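Side-chain contacts in protein-S-isoprenylcysteine O-methyltransferase (Tribolium castaneum, PDB 5V7P), which methylates the C-terminal carboxylate of isoprenylated cysteine residues in proteins, with S-adenosyl-L-methionine as the methyl donor: residues F258-Q261 with Y262-Q266; I247-E250 with E251-L254; L168-V171 with L172-A176. One frame throughout, in Å; residues are numbered along the deposited sequence.

In the fold
The three contacts lie on three helices of a mainly helical membrane enzyme. Interaction 3 comes first along the chain, on helix 156-180. Interaction 2 follows near the end of helix 231-258, and interaction 1 spans the junction into helix 260-268. The centres of interactions 1 and 2 are about 12 Å apart. They touch, through Gln266 and Tyr262 against the carboxylate of Glu251 and through packing of Tyr262 on Leu254. Interaction 3 lies about 21 Å from interaction 2, centre to centre, and touches neither. Interactions 1 and 2 contribute Tyr265, Glu250 and Leu254 to the cofactor pocket, on the predicted cytoplasmic side. Interaction 3 is nearer the chain centre, in a predicted transmembrane helix touched by lipid.

Interaction 1. Residues F258-Q261 with Y262-Q266; sequences FGQQ and YCDYQ
Gln260 reaches forward along the first turn of helix 260-268 to meet Asp264, four residues on. From CB the chain sets out with CG opposite the backbone N (chi1 -173°) and then bends at chi2. CG comes up to the carboxylate, 3.6 Å from Asp264 OD2. Next, CD lies 3.9 Å from CB of Cys263, which packs against the amide. At the tip, NE2 gives a hydrogen bond of 2.7 Å to Asp264 OD1. OD1 lies close to the plane of the Gln260 amide, but NE2 meets it from above the carboxylate plane. The two flat groups are turned 55° against each other, and the side chains cross at about a right angle. Asp264 CG stands beside its own backbone N (chi1 -60°), which brings OD2 to 3.2 Å from Gln260 O. Those two acceptors probably repel each other mildly. In the backbone, Asp264 N bonds to Gln260 O at 2.7 Å and Cys263 N to Gly259 O at 3.2 Å. On another side of the turn, CB of Phe258 meets CB of Tyr262 at 4.4 Å. The hydroxyl of Tyr265 bonds to Tyr204 O, and its side chain touches the bound S-adenosyl-L-homocysteine. Gly259 has positive phi, which favours glycine; it is the first residue past helix 231-258 and takes the N-cap position of helix 260-268. The arrangement is a helix-to-helix junction with an i to i+4 side-chain bond on the first turn, beside the cofactor pocket.

Interaction 2. Residues I247-E250 with E251-L254; sequences IYIE and ESML. With SAH (S-adenosyl-L-homocysteine), chain C.
Glu250 and Leu254 stand one turn apart on helix 231-258 and together form part of the cofactor site of this methyltransferase. The turn between them is helical, with Leu254 N bonded to Glu250 O at 3.1 Å. Glu250 is extended, with CG opposite the backbone N (chi1 177°), and this carries the carboxylate out to the amino acid part of S-adenosyl-L-homocysteine. There OE2 accepts a hydrogen bond of 2.6 Å from the ligand atom N. The other oxygen, OE1, is bonded to Tyr212 OH, so both oxygens are held, which should restrict the rotation of the carboxylate. With an alanine here, the amino group of the ligand and the hydroxyl of Tyr212 would probably each lose their carboxylate partner. Leu254 serves the other half of the ligand. Its methyl CD1 meets the adenine at the C8-N7 bond, 3.6 Å from ligand C8, while CD2 is 3.5 Å from the ribose O2'. Away from the ligand, Ile247 and Glu251 lie side by side and point the same way, with CG2 of Ile247 3.9 Å from Glu251 OE2. The Glu251 carboxylate is buried. OE2 makes a salt bridge to Arg208 and a hydrogen bond to His209, and OE1 is bonded to Tyr279 N. On a further face, Ile249 and Met253 pack on the chain of another protein in the assembly. Ser252 turns its hydroxyl back along the helix, and OG gives a 2.6 Å hydrogen bond to Ile249 O, tilted 30° from the carbonyl plane.

Interaction 3. Residues L168-V171 with L172-A176; sequences LGEV and LRKTA. With MPG ([(Z)-octadec-9-enyl] (2R)-2,3-bis(oxidanyl)propanoate), chain R.
A salt bridge between Glu170 and Lys174, one turn apart on helix 156-180, marks this contact in the predicted membrane-spanning part of the chain. Lys174 NZ meets Glu170 OE2 at 2.7 Å and uses the syn lone pair of that oxygen. The two side chains cross obliquely. Both bend at chi2 to meet, and the lysine CE passes 3.4 Å from Glu170 OE1. Lys174 has more partners on helix 90-113, a salt bridge to Glu106 and a cation-pi contact with Phe102. Arg173 also forms a salt bridge to Glu106. A small cluster of opposite charges thus joins the two helices, which would be expected to favour the charged forms in this largely apolar setting. The arrangement belongs to the multi-helix membrane fold of the isoprenylcysteine methyltransferases; bound lipid lies against this helix. Val171 and Leu172 face one lipid chain. CG1 of Val171 comes within 3.4 Å of C9, a carbon of the double bond in the lipid tail. CG of Leu172 lies 3.7 Å from the nearby C11. The same valine methyl is 4.1 Å from CG2 of Thr175, whose side chain touches a second lipid. Thr175 holds OG1 between its backbone N and carbonyl carbon (chi1 55°), turned back toward the preceding turn. There OG1 is 2.8 Å from Val171 O and 2.6 Å from Leu172 O, and its single proton can serve either carbonyl. Val171 O also accepts the backbone N-H of Thr175, at 3.0 Å from Thr175 N.

Interaction 1. Residues F258-Q261 with Y262-Q266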
ATOM      1  N   PHE A 258     -16.543  10.584 -14.624  1.00 32.03           N
ATOM      2  CA  PHE A 258     -17.746   9.963 -15.156  1.00 28.94           C
ATOM      3  C   PHE A 258     -19.023  10.712 -14.800  1.00 33.15           C
ATOM      4  O   PHE A 258     -20.112  10.261 -15.178  1.00 31.39           O
ATOM      5  CB  PHE A 258     -17.838   8.512 -14.664  1.00 29.10           C
ATOM      6  CG  PHE A 258     -16.578   7.723 -14.881  1.00 27.56           C
ATOM      7  CD1 PHE A 258     -16.188   7.351 -16.158  1.00 31.58           C
ATOM      8  CD2 PHE A 258     -15.779   7.358 -13.812  1.00 26.62           C
ATOM      9  CE1 PHE A 258     -15.027   6.628 -16.361  1.00 29.79           C
ATOM     10  CE2 PHE A 258     -14.619   6.634 -14.009  1.00 28.79           C
ATOM     11  CZ  PHE A 258     -14.244   6.269 -15.287  1.00 23.91           C
ATOM     12  N   GLY A 259     -18.926  11.829 -14.086  1.00 30.81           N
ATOM     13  CA  GLY A 259     -20.086  12.683 -13.880  1.00 31.90           C
ATOM     14  C   GLY A 259     -21.250  11.939 -13.253  1.00 26.57           C
ATOM     15  O   GLY A 259     -21.116  11.287 -12.211  1.00 29.86           O
ATOM     16  N   GLN A 260     -22.416  12.042 -13.897  1.00 33.08           N
ATOM     17  CA  GLN A 260     -23.638  11.489 -13.323  1.00 35.52           C
ATOM     18  C   GLN A 260     -23.591   9.969 -13.239  1.00 31.46           C
ATOM     19  O   GLN A 260     -24.260   9.381 -12.381  1.00 31.74           O
ATOM     20  CB  GLN A 260     -24.851  11.933 -14.143  1.00 43.57           C
ATOM     21  CG  GLN A 260     -26.196  11.539 -13.539  1.00 46.90           C
ATOM     22  CD  GLN A 260     -26.499  12.288 -12.258  1.00 46.89           C
ATOM     23  OE1 GLN A 260     -26.116  13.445 -12.097  1.00 42.98           O
ATOM     24  NE2 GLN A 260     -27.186  11.624 -11.334  1.00 50.38           N
ATOM     25  N   GLN A 261     -22.826   9.314 -14.114  1.00 32.22           N
ATOM     26  CA  GLN A 261     -22.718   7.860 -14.041  1.00 36.22           C
ATOM     27  C   GLN A 261     -22.191   7.417 -12.683  1.00 31.06           C
ATOM     28  O   GLN A 261     -22.667   6.425 -12.120  1.00 31.89           O
ATOM     29  CB  GLN A 261     -21.822   7.332 -15.162  1.00 31.40           C
ATOM     30  CG  GLN A 261     -22.558   7.055 -16.467  1.00 34.57           C
ATOM     31  CD  GLN A 261     -22.964   8.322 -17.198  1.00 38.08           C
ATOM     32  OE1 GLN A 261     -24.134   8.706 -17.198  1.00 40.64           O
ATOM     33  NE2 GLN A 261     -21.997   8.972 -17.833  1.00 43.23           N
ATOM     34  N   TYR A 262     -21.212   8.140 -12.133  1.00 33.65           N
ATOM     35  CA  TYR A 262     -20.738   7.812 -10.794  1.00 35.96           C
ATOM     36  C   TYR A 262     -21.694   8.315  -9.723  1.00 36.09           C
ATOM     37  O   TYR A 262     -21.832   7.675  -8.675  1.00 35.63           O
ATOM     38  CB  TYR A 262     -19.344   8.387 -10.549  1.00 30.53           C
ATOM     39  CG  TYR A 262     -18.641   7.691  -9.407  1.00 32.74           C
ATOM     40  CD1 TYR A 262     -18.033   6.458  -9.596  1.00 23.38           C
ATOM     41  CD2 TYR A 262     -18.609   8.248  -8.135  1.00 27.03           C
ATOM     42  CE1 TYR A 262     -17.404   5.806  -8.562  1.00 22.69           C
ATOM     43  CE2 TYR A 262     -17.977   7.599  -7.091  1.00 32.89           C
ATOM     44  CZ  TYR A 262     -17.377   6.377  -7.312  1.00 25.14           C
ATOM     45  OH  TYR A 262     -16.744   5.715  -6.285  1.00 21.18           O
ATOM     46  N   CYS A 263     -22.357   9.448  -9.961  1.00 29.19           N
ATOM     47  CA  CYS A 263     -23.369   9.918  -9.021  1.00 32.06           C
ATOM     48  C   CYS A 263     -24.472   8.879  -8.857  1.00 28.75           C
ATOM     49  O   CYS A 263     -24.884   8.567  -7.736  1.00 34.55           O
ATOM     50  CB  CYS A 263     -23.942  11.255  -9.492  1.00 33.05           C
ATOM     51  SG  CYS A 263     -24.944  12.107  -8.251  1.00 61.83           S
ATOM     52  N   ASP A 264     -24.954   8.318  -9.971  1.00 28.95           N
ATOM     53  CA  ASP A 264     -25.943   7.245  -9.894  1.00 31.78           C
ATOM     54  C   ASP A 264     -25.366   6.022  -9.194  1.00 33.75           C
ATOM     55  O   ASP A 264     -26.078   5.314  -8.472  1.00 26.98           O
ATOM     56  CB  ASP A 264     -26.424   6.868 -11.296  1.00 43.84           C
ATOM     57  CG  ASP A 264     -27.074   8.026 -12.025  1.00 39.97           C
ATOM     58  OD1 ASP A 264     -27.595   8.942 -11.353  1.00 42.77           O
ATOM     59  OD2 ASP A 264     -27.067   8.016 -13.273  1.00 47.44           O
ATOM     60  N   TYR A 265     -24.076   5.754  -9.408  1.00 34.33           N
ATOM     61  CA  TYR A 265     -23.423   4.609  -8.785  1.00 30.19           C
ATOM     62  C   TYR A 265     -23.321   4.777  -7.274  1.00 32.89           C
ATOM     63  O   TYR A 265     -23.397   3.788  -6.535  1.00 30.70           O
ATOM     64  CB  TYR A 265     -22.041   4.426  -9.416  1.00 28.63           C
ATOM     65  CG  TYR A 265     -21.239   3.245  -8.919  1.00 31.77           C
ATOM     66  CD1 TYR A 265     -21.786   1.971  -8.870  1.00 26.49           C
ATOM     67  CD2 TYR A 265     -19.914   3.404  -8.535  1.00 29.76           C
ATOM     68  CE1 TYR A 265     -21.039   0.892  -8.430  1.00 27.18           C
ATOM     69  CE2 TYR A 265     -19.164   2.336  -8.097  1.00 21.93           C
ATOM     70  CZ  TYR A 265     -19.727   1.085  -8.046  1.00 18.89           C
ATOM     71  OH  TYR A 265     -18.968   0.026  -7.609  1.00 20.68           O
ATOM     72  N   GLN A 266     -23.162   6.016  -6.799  1.00 31.76           N
ATOM     73  CA  GLN A 266     -23.112   6.267  -5.363  1.00 26.52           C
ATOM     74  C   GLN A 266     -24.463   6.034  -4.700  1.00 32.58           C
ATOM     75  O   GLN A 266     -24.514   5.611  -3.539  1.00 44.41           O
ATOM     76  CB  GLN A 266     -22.641   7.698  -5.100  1.00 34.24           C
ATOM     77  CG  GLN A 266     -21.181   7.939  -5.432  1.00 33.89           C
ATOM     78  CD  GLN A 266     -20.794   9.399  -5.327  1.00 34.11           C
ATOM     79  OE1 GLN A 266     -21.487  10.278  -5.839  1.00 38.89           O
ATOM     80  NE2 GLN A 266     -19.682   9.668  -4.652  1.00 27.61           N
TER

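Interaction 2. Residues I247-E250 with E251-L254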
ATOM      1  N   ILE A 247     -10.583   7.419   0.034  1.00 22.14           N
ATOM      2  CA  ILE A 247     -11.823   7.306  -0.731  1.00 20.70           C
ATOM      3  C   ILE A 247     -12.381   8.684  -1.054  1.00 28.22           C
ATOM      4  O   ILE A 247     -12.889   8.921  -2.157  1.00 21.80           O
ATOM      5  CB  ILE A 247     -12.844   6.444   0.038  1.00 15.24           C
ATOM      6  CG1 ILE A 247     -12.457   4.966  -0.068  1.00 22.89           C
ATOM      7  CG2 ILE A 247     -14.269   6.666  -0.489  1.00 25.93           C
ATOM      8  CD1 ILE A 247     -13.273   4.040   0.810  1.00 28.82           C
ATOM      9  N   TYR A 248     -12.302   9.612  -0.099  1.00 22.35           N
ATOM     10  CA  TYR A 248     -12.905  10.928  -0.286  1.00 23.63           C
ATOM     11  C   TYR A 248     -12.298  11.641  -1.487  1.00 27.60           C
ATOM     12  O   TYR A 248     -13.018  12.098  -2.383  1.00 24.80           O
ATOM     13  CB  TYR A 248     -12.733  11.762   0.984  1.00 20.94           C
ATOM     14  CG  TYR A 248     -13.530  13.045   0.987  1.00 28.46           C
ATOM     15  CD1 TYR A 248     -14.896  13.035   1.231  1.00 31.24           C
ATOM     16  CD2 TYR A 248     -12.914  14.270   0.757  1.00 40.67           C
ATOM     17  CE1 TYR A 248     -15.630  14.206   1.240  1.00 38.38           C
ATOM     18  CE2 TYR A 248     -13.640  15.447   0.765  1.00 38.60           C
ATOM     19  CZ  TYR A 248     -14.998  15.409   1.007  1.00 33.76           C
ATOM     20  OH  TYR A 248     -15.726  16.575   1.016  1.00 49.63           O
ATOM     21  N   ILE A 249     -10.968  11.744  -1.524  1.00 24.75           N
ATOM     22  CA  ILE A 249     -10.309  12.366  -2.667  1.00 22.27           C
ATOM     23  C   ILE A 249     -10.503  11.524  -3.919  1.00 32.50           C
ATOM     24  O   ILE A 249     -10.618  12.061  -5.028  1.00 25.64           O
ATOM     25  CB  ILE A 249      -8.812  12.584  -2.364  1.00 19.48           C
ATOM     26  CG1 ILE A 249      -8.117  13.322  -3.514  1.00 34.77           C
ATOM     27  CG2 ILE A 249      -8.109  11.261  -2.095  1.00 33.22           C
ATOM     28  CD1 ILE A 249      -8.545  14.764  -3.667  1.00 39.85           C
ATOM     29  N   GLU A 250     -10.543  10.198  -3.768  1.00 27.80           N
ATOM     30  CA  GLU A 250     -10.618   9.317  -4.929  1.00 20.90           C
ATOM     31  C   GLU A 250     -11.949   9.469  -5.654  1.00 28.07           C
ATOM     32  O   GLU A 250     -11.989   9.483  -6.889  1.00 19.47           O
ATOM     33  CB  GLU A 250     -10.400   7.870  -4.488  1.00 25.13           C
ATOM     34  CG  GLU A 250     -10.524   6.844  -5.601  1.00 27.42           C
ATOM     35  CD  GLU A 250      -9.980   5.485  -5.198  1.00 32.03           C
ATOM     36  OE1 GLU A 250      -9.090   5.436  -4.323  1.00 28.05           O
ATOM     37  OE2 GLU A 250     -10.442   4.466  -5.750  1.00 26.22           O
ATOM     38  N   GLU A 251     -13.045   9.590  -4.907  1.00 23.99           N
ATOM     39  CA  GLU A 251     -14.355   9.734  -5.525  1.00 27.42           C
ATOM     40  C   GLU A 251     -14.583  11.125  -6.099  1.00 30.63           C
ATOM     41  O   GLU A 251     -15.393  11.274  -7.021  1.00 31.68           O
ATOM     42  CB  GLU A 251     -15.453   9.404  -4.514  1.00 26.46           C
ATOM     43  CG  GLU A 251     -15.503   7.936  -4.132  1.00 16.28           C
ATOM     44  CD  GLU A 251     -16.781   7.565  -3.409  1.00 26.27           C
ATOM     45  OE1 GLU A 251     -17.515   8.483  -2.986  1.00 33.65           O
ATOM     46  OE2 GLU A 251     -17.056   6.355  -3.265  1.00 25.98           O
ATOM     47  N   SER A 252     -13.895  12.145  -5.582  1.00 25.92           N
ATOM     48  CA  SER A 252     -13.982  13.467  -6.192  1.00 34.05           C
ATOM     49  C   SER A 252     -13.391  13.454  -7.596  1.00 23.93           C
ATOM     50  O   SER A 252     -13.891  14.142  -8.492  1.00 31.65           O
ATOM     51  CB  SER A 252     -13.272  14.504  -5.321  1.00 26.07           C
ATOM     52  OG  SER A 252     -11.866  14.337  -5.365  1.00 36.81           O
ATOM     53  N   MET A 253     -12.327  12.673  -7.806  1.00 25.07           N
ATOM     54  CA  MET A 253     -11.770  12.530  -9.147  1.00 23.66           C
ATOM     55  C   MET A 253     -12.660  11.659 -10.025  1.00 34.86           C
ATOM     56  O   MET A 253     -12.753  11.892 -11.235  1.00 32.18           O
ATOM     57  CB  MET A 253     -10.363  11.936  -9.078  1.00 28.95           C
ATOM     58  CG  MET A 253      -9.416  12.637  -8.113  1.00 34.60           C
ATOM     59  SD  MET A 253      -9.499  14.434  -8.192  1.00 57.82           S
ATOM     60  CE  MET A 253      -9.076  14.740  -9.905  1.00 52.35           C
ATOM     61  N   LEU A 254     -13.314  10.653  -9.440  1.00 27.71           N
ATOM     62  CA  LEU A 254     -14.205   9.802 -10.218  1.00 34.47           C
ATOM     63  C   LEU A 254     -15.435  10.566 -10.690  1.00 31.20           C
ATOM     64  O   LEU A 254     -15.949  10.294 -11.780  1.00 30.81           O
ATOM     65  CB  LEU A 254     -14.616   8.580  -9.393  1.00 18.86           C
ATOM     66  CG  LEU A 254     -13.526   7.523  -9.202  1.00 29.03           C
ATOM     67  CD1 LEU A 254     -13.866   6.594  -8.049  1.00 23.66           C
ATOM     68  CD2 LEU A 254     -13.318   6.720 -10.482  1.00 23.66           C
TER
HETATM   69  N   SAH C 301     -11.283   2.112  -4.973  1.00 23.78           N
HETATM   70  CA  SAH C 301     -11.361   0.938  -5.832  1.00 22.99           C
HETATM   71  CB  SAH C 301     -10.168   0.892  -6.781  1.00 24.15           C
HETATM   72  CG  SAH C 301      -8.811   1.058  -6.104  1.00 24.19           C
HETATM   73  SD  SAH C 301      -7.487   1.247  -7.328  1.00 21.82           S
HETATM   74  C   SAH C 301     -11.421  -0.342  -5.003  1.00 28.54           C
HETATM   75  O   SAH C 301     -11.137  -0.338  -3.804  1.00 18.10           O
HETATM   76  OXT SAH C 301     -11.754  -1.415  -5.508  1.00 15.91           O
HETATM   77  C5' SAH C 301      -7.628   3.055  -7.430  1.00 20.06           C
HETATM   78  C4' SAH C 301      -7.985   3.558  -8.824  1.00 23.38           C
HETATM   79  O4' SAH C 301      -9.166   2.930  -9.280  1.00 27.18           O
HETATM   80  C3' SAH C 301      -8.246   5.057  -8.798  1.00 33.18           C
HETATM   81  O3' SAH C 301      -7.370   5.729  -9.674  1.00 27.33           O
HETATM   82  C2' SAH C 301      -9.687   5.233  -9.229  1.00 28.37           C
HETATM   83  O2' SAH C 301      -9.815   6.274 -10.171  1.00 23.51           O
HETATM   84  C1' SAH C 301     -10.074   3.876  -9.812  1.00 27.19           C
HETATM   85  N9  SAH C 301     -11.459   3.470  -9.498  1.00 22.96           N
HETATM   86  C8  SAH C 301     -12.083   3.487  -8.278  1.00 25.75           C
HETATM   87  N7  SAH C 301     -13.342   3.019  -8.424  1.00 22.18           N
HETATM   88  C5  SAH C 301     -13.531   2.700  -9.721  1.00 21.39           C
HETATM   89  C6  SAH C 301     -14.622   2.188 -10.407  1.00 20.50           C
HETATM   90  N6  SAH C 301     -15.759   1.918  -9.773  1.00 20.73           N
HETATM   91  N1  SAH C 301     -14.513   1.963 -11.761  1.00 18.50           N
HETATM   92  C2  SAH C 301     -13.338   2.241 -12.424  1.00 21.16           C
HETATM   93  N3  SAH C 301     -12.260   2.750 -11.735  1.00 15.84           N
HETATM   94  C4  SAH C 301     -12.357   2.975 -10.406  1.00 20.18           C

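Interaction 3. Residues L168-V171 with L172-A176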
ATOM      1  N   LEU A 168     -10.666 -14.341   3.194  1.00 22.35           N
ATOM      2  CA  LEU A 168     -11.806 -13.684   2.562  1.00 24.75           C
ATOM      3  C   LEU A 168     -11.421 -12.305   2.042  1.00 24.05           C
ATOM      4  O   LEU A 168     -11.703 -11.962   0.888  1.00 26.76           O
ATOM      5  CB  LEU A 168     -12.967 -13.583   3.550  1.00 25.89           C
ATOM      6  CG  LEU A 168     -13.594 -14.904   4.001  1.00 27.58           C
ATOM      7  CD1 LEU A 168     -14.634 -14.648   5.081  1.00 23.25           C
ATOM      8  CD2 LEU A 168     -14.212 -15.645   2.829  1.00 34.11           C
ATOM      9  N   GLY A 169     -10.772 -11.498   2.882  1.00 23.18           N
ATOM     10  CA  GLY A 169     -10.340 -10.183   2.437  1.00 24.66           C
ATOM     11  C   GLY A 169      -9.393 -10.262   1.259  1.00 20.95           C
ATOM     12  O   GLY A 169      -9.428  -9.417   0.359  1.00 23.14           O
ATOM     13  N   GLU A 170      -8.535 -11.285   1.241  1.00 23.86           N
ATOM     14  CA  GLU A 170      -7.615 -11.454   0.124  1.00 24.62           C
ATOM     15  C   GLU A 170      -8.362 -11.814  -1.151  1.00 28.87           C
ATOM     16  O   GLU A 170      -8.071 -11.267  -2.223  1.00 25.54           O
ATOM     17  CB  GLU A 170      -6.572 -12.521   0.451  1.00 24.50           C
ATOM     18  CG  GLU A 170      -5.201 -11.952   0.769  1.00 37.66           C
ATOM     19  CD  GLU A 170      -4.529 -11.361  -0.452  1.00 43.46           C
ATOM     20  OE1 GLU A 170      -4.325 -12.104  -1.436  1.00 59.73           O
ATOM     21  OE2 GLU A 170      -4.217 -10.153  -0.438  1.00 44.06           O
ATOM     22  N   VAL A 171      -9.329 -12.730  -1.060  1.00 23.77           N
ATOM     23  CA  VAL A 171     -10.102 -13.107  -2.239  1.00 29.52           C
ATOM     24  C   VAL A 171     -10.878 -11.905  -2.760  1.00 27.09           C
ATOM     25  O   VAL A 171     -10.871 -11.613  -3.961  1.00 26.24           O
ATOM     26  CB  VAL A 171     -11.031 -14.291  -1.915  1.00 33.83           C
ATOM     27  CG1 VAL A 171     -11.926 -14.629  -3.106  1.00 38.17           C
ATOM     28  CG2 VAL A 171     -10.207 -15.509  -1.523  1.00 28.73           C
ATOM     29  N   LEU A 172     -11.553 -11.184  -1.863  1.00 25.15           N
ATOM     30  CA  LEU A 172     -12.268  -9.979  -2.270  1.00 24.07           C
ATOM     31  C   LEU A 172     -11.334  -9.014  -2.986  1.00 21.50           C
ATOM     32  O   LEU A 172     -11.662  -8.485  -4.054  1.00 23.64           O
ATOM     33  CB  LEU A 172     -12.893  -9.301  -1.047  1.00 27.89           C
ATOM     34  CG  LEU A 172     -14.167  -8.467  -1.242  1.00 26.28           C
ATOM     35  CD1 LEU A 172     -14.278  -7.413  -0.147  1.00 21.03           C
ATOM     36  CD2 LEU A 172     -14.251  -7.817  -2.616  1.00 27.06           C
ATOM     37  N   ARG A 173     -10.151  -8.786  -2.410  1.00 25.71           N
ATOM     38  CA  ARG A 173      -9.214  -7.810  -2.957  1.00 26.50           C
ATOM     39  C   ARG A 173      -8.778  -8.194  -4.366  1.00 28.14           C
ATOM     40  O   ARG A 173      -8.907  -7.405  -5.310  1.00 23.02           O
ATOM     41  CB  ARG A 173      -8.002  -7.690  -2.028  1.00 28.77           C
ATOM     42  CG  ARG A 173      -6.912  -6.749  -2.524  1.00 27.51           C
ATOM     43  CD  ARG A 173      -6.831  -5.508  -1.681  1.00 34.53           C
ATOM     44  NE  ARG A 173      -6.306  -4.378  -2.444  1.00 41.98           N
ATOM     45  CZ  ARG A 173      -5.023  -4.038  -2.515  1.00 35.07           C
ATOM     46  NH1 ARG A 173      -4.655  -2.996  -3.247  1.00 23.70           N
ATOM     47  NH2 ARG A 173      -4.107  -4.730  -1.854  1.00 54.56           N
ATOM     48  N   LYS A 174      -8.243  -9.406  -4.523  1.00 21.05           N
ATOM     49  CA  LYS A 174      -7.684  -9.804  -5.811  1.00 28.37           C
ATOM     50  C   LYS A 174      -8.765  -9.900  -6.882  1.00 27.82           C
ATOM     51  O   LYS A 174      -8.522  -9.561  -8.046  1.00 20.77           O
ATOM     52  CB  LYS A 174      -6.936 -11.128  -5.670  1.00 22.35           C
ATOM     53  CG  LYS A 174      -5.445 -10.967  -5.407  1.00 32.09           C
ATOM     54  CD  LYS A 174      -5.168 -10.129  -4.164  1.00 31.45           C
ATOM     55  CE  LYS A 174      -3.679  -9.913  -3.965  1.00 32.36           C
ATOM     56  NZ  LYS A 174      -3.383  -9.107  -2.745  1.00 35.55           N
ATOM     57  N   THR A 175      -9.963 -10.357  -6.514  1.00 28.45           N
ATOM     58  CA  THR A 175     -11.065 -10.362  -7.470  1.00 29.95           C
ATOM     59  C   THR A 175     -11.355  -8.955  -7.971  1.00 23.44           C
ATOM     60  O   THR A 175     -11.563  -8.746  -9.171  1.00 23.92           O
ATOM     61  CB  THR A 175     -12.315 -10.973  -6.837  1.00 27.55           C
ATOM     62  OG1 THR A 175     -12.628 -10.286  -5.621  1.00 50.11           O
ATOM     63  CG2 THR A 175     -12.100 -12.449  -6.556  1.00 23.94           C
ATOM     64  N   ALA A 176     -11.368  -7.975  -7.065  1.00 22.33           N
ATOM     65  CA  ALA A 176     -11.595  -6.594  -7.475  1.00 22.38           C
ATOM     66  C   ALA A 176     -10.547  -6.138  -8.483  1.00 17.48           C
ATOM     67  O   ALA A 176     -10.879  -5.505  -9.491  1.00 28.05           O
ATOM     68  CB  ALA A 176     -11.594  -5.678  -6.250  1.00 15.76           C
TER
HETATM   69  C2  MPG R 316     -18.247 -12.079  -9.479  1.00 53.74           C
HETATM   70  C3  MPG R 316     -17.233 -12.774  -8.576  1.00 56.20           C
HETATM   71  C4  MPG R 316     -17.939 -13.210  -7.296  1.00 52.20           C
HETATM   72  C5  MPG R 316     -16.948 -13.936  -6.389  1.00 60.56           C
HETATM   73  C6  MPG R 316     -16.173 -12.929  -5.544  1.00 55.46           C
HETATM   74  C7  MPG R 316     -15.548 -13.640  -4.345  1.00 52.47           C
HETATM   75  C8  MPG R 316     -15.098 -12.604  -3.321  1.00 49.90           C
HETATM   76  C9  MPG R 316     -14.892 -13.296  -1.969  1.00 45.86           C
HETATM   77  C10 MPG R 316     -15.341 -12.842  -0.815  1.00 36.58           C
HETATM   78  C11 MPG R 316     -16.138 -11.548  -0.631  1.00 59.16           C
HETATM   79  C12 MPG R 316     -17.431 -11.850   0.116  1.00 61.58           C
HETATM   80  C13 MPG R 316     -17.106 -12.189   1.568  1.00 44.14           C
HETATM   81  O1  MPG R 316     -18.764 -11.911 -11.790  1.00 66.49           O
HETATM   82  C1  MPG R 316     -17.689 -11.960 -10.894  1.00 48.09           C
HETATM   83  CXD MPG R 316     -19.474 -11.631 -14.201  1.00 80.30           C
HETATM   84  O2  MPG R 316     -20.416 -10.597 -14.140  1.00 70.00           O
HETATM   85  C21 MPG R 316     -20.184 -12.974 -14.042  1.00 69.51           C
HETATM   86  O3  MPG R 316     -21.341 -12.987 -14.833  1.00 68.04           O
HETATM   87  O4  MPG R 316     -17.405 -10.947 -13.302  1.00 74.33           O
HETATM   88  CX3 MPG R 316     -18.451 -11.460 -13.078  1.00 83.26           C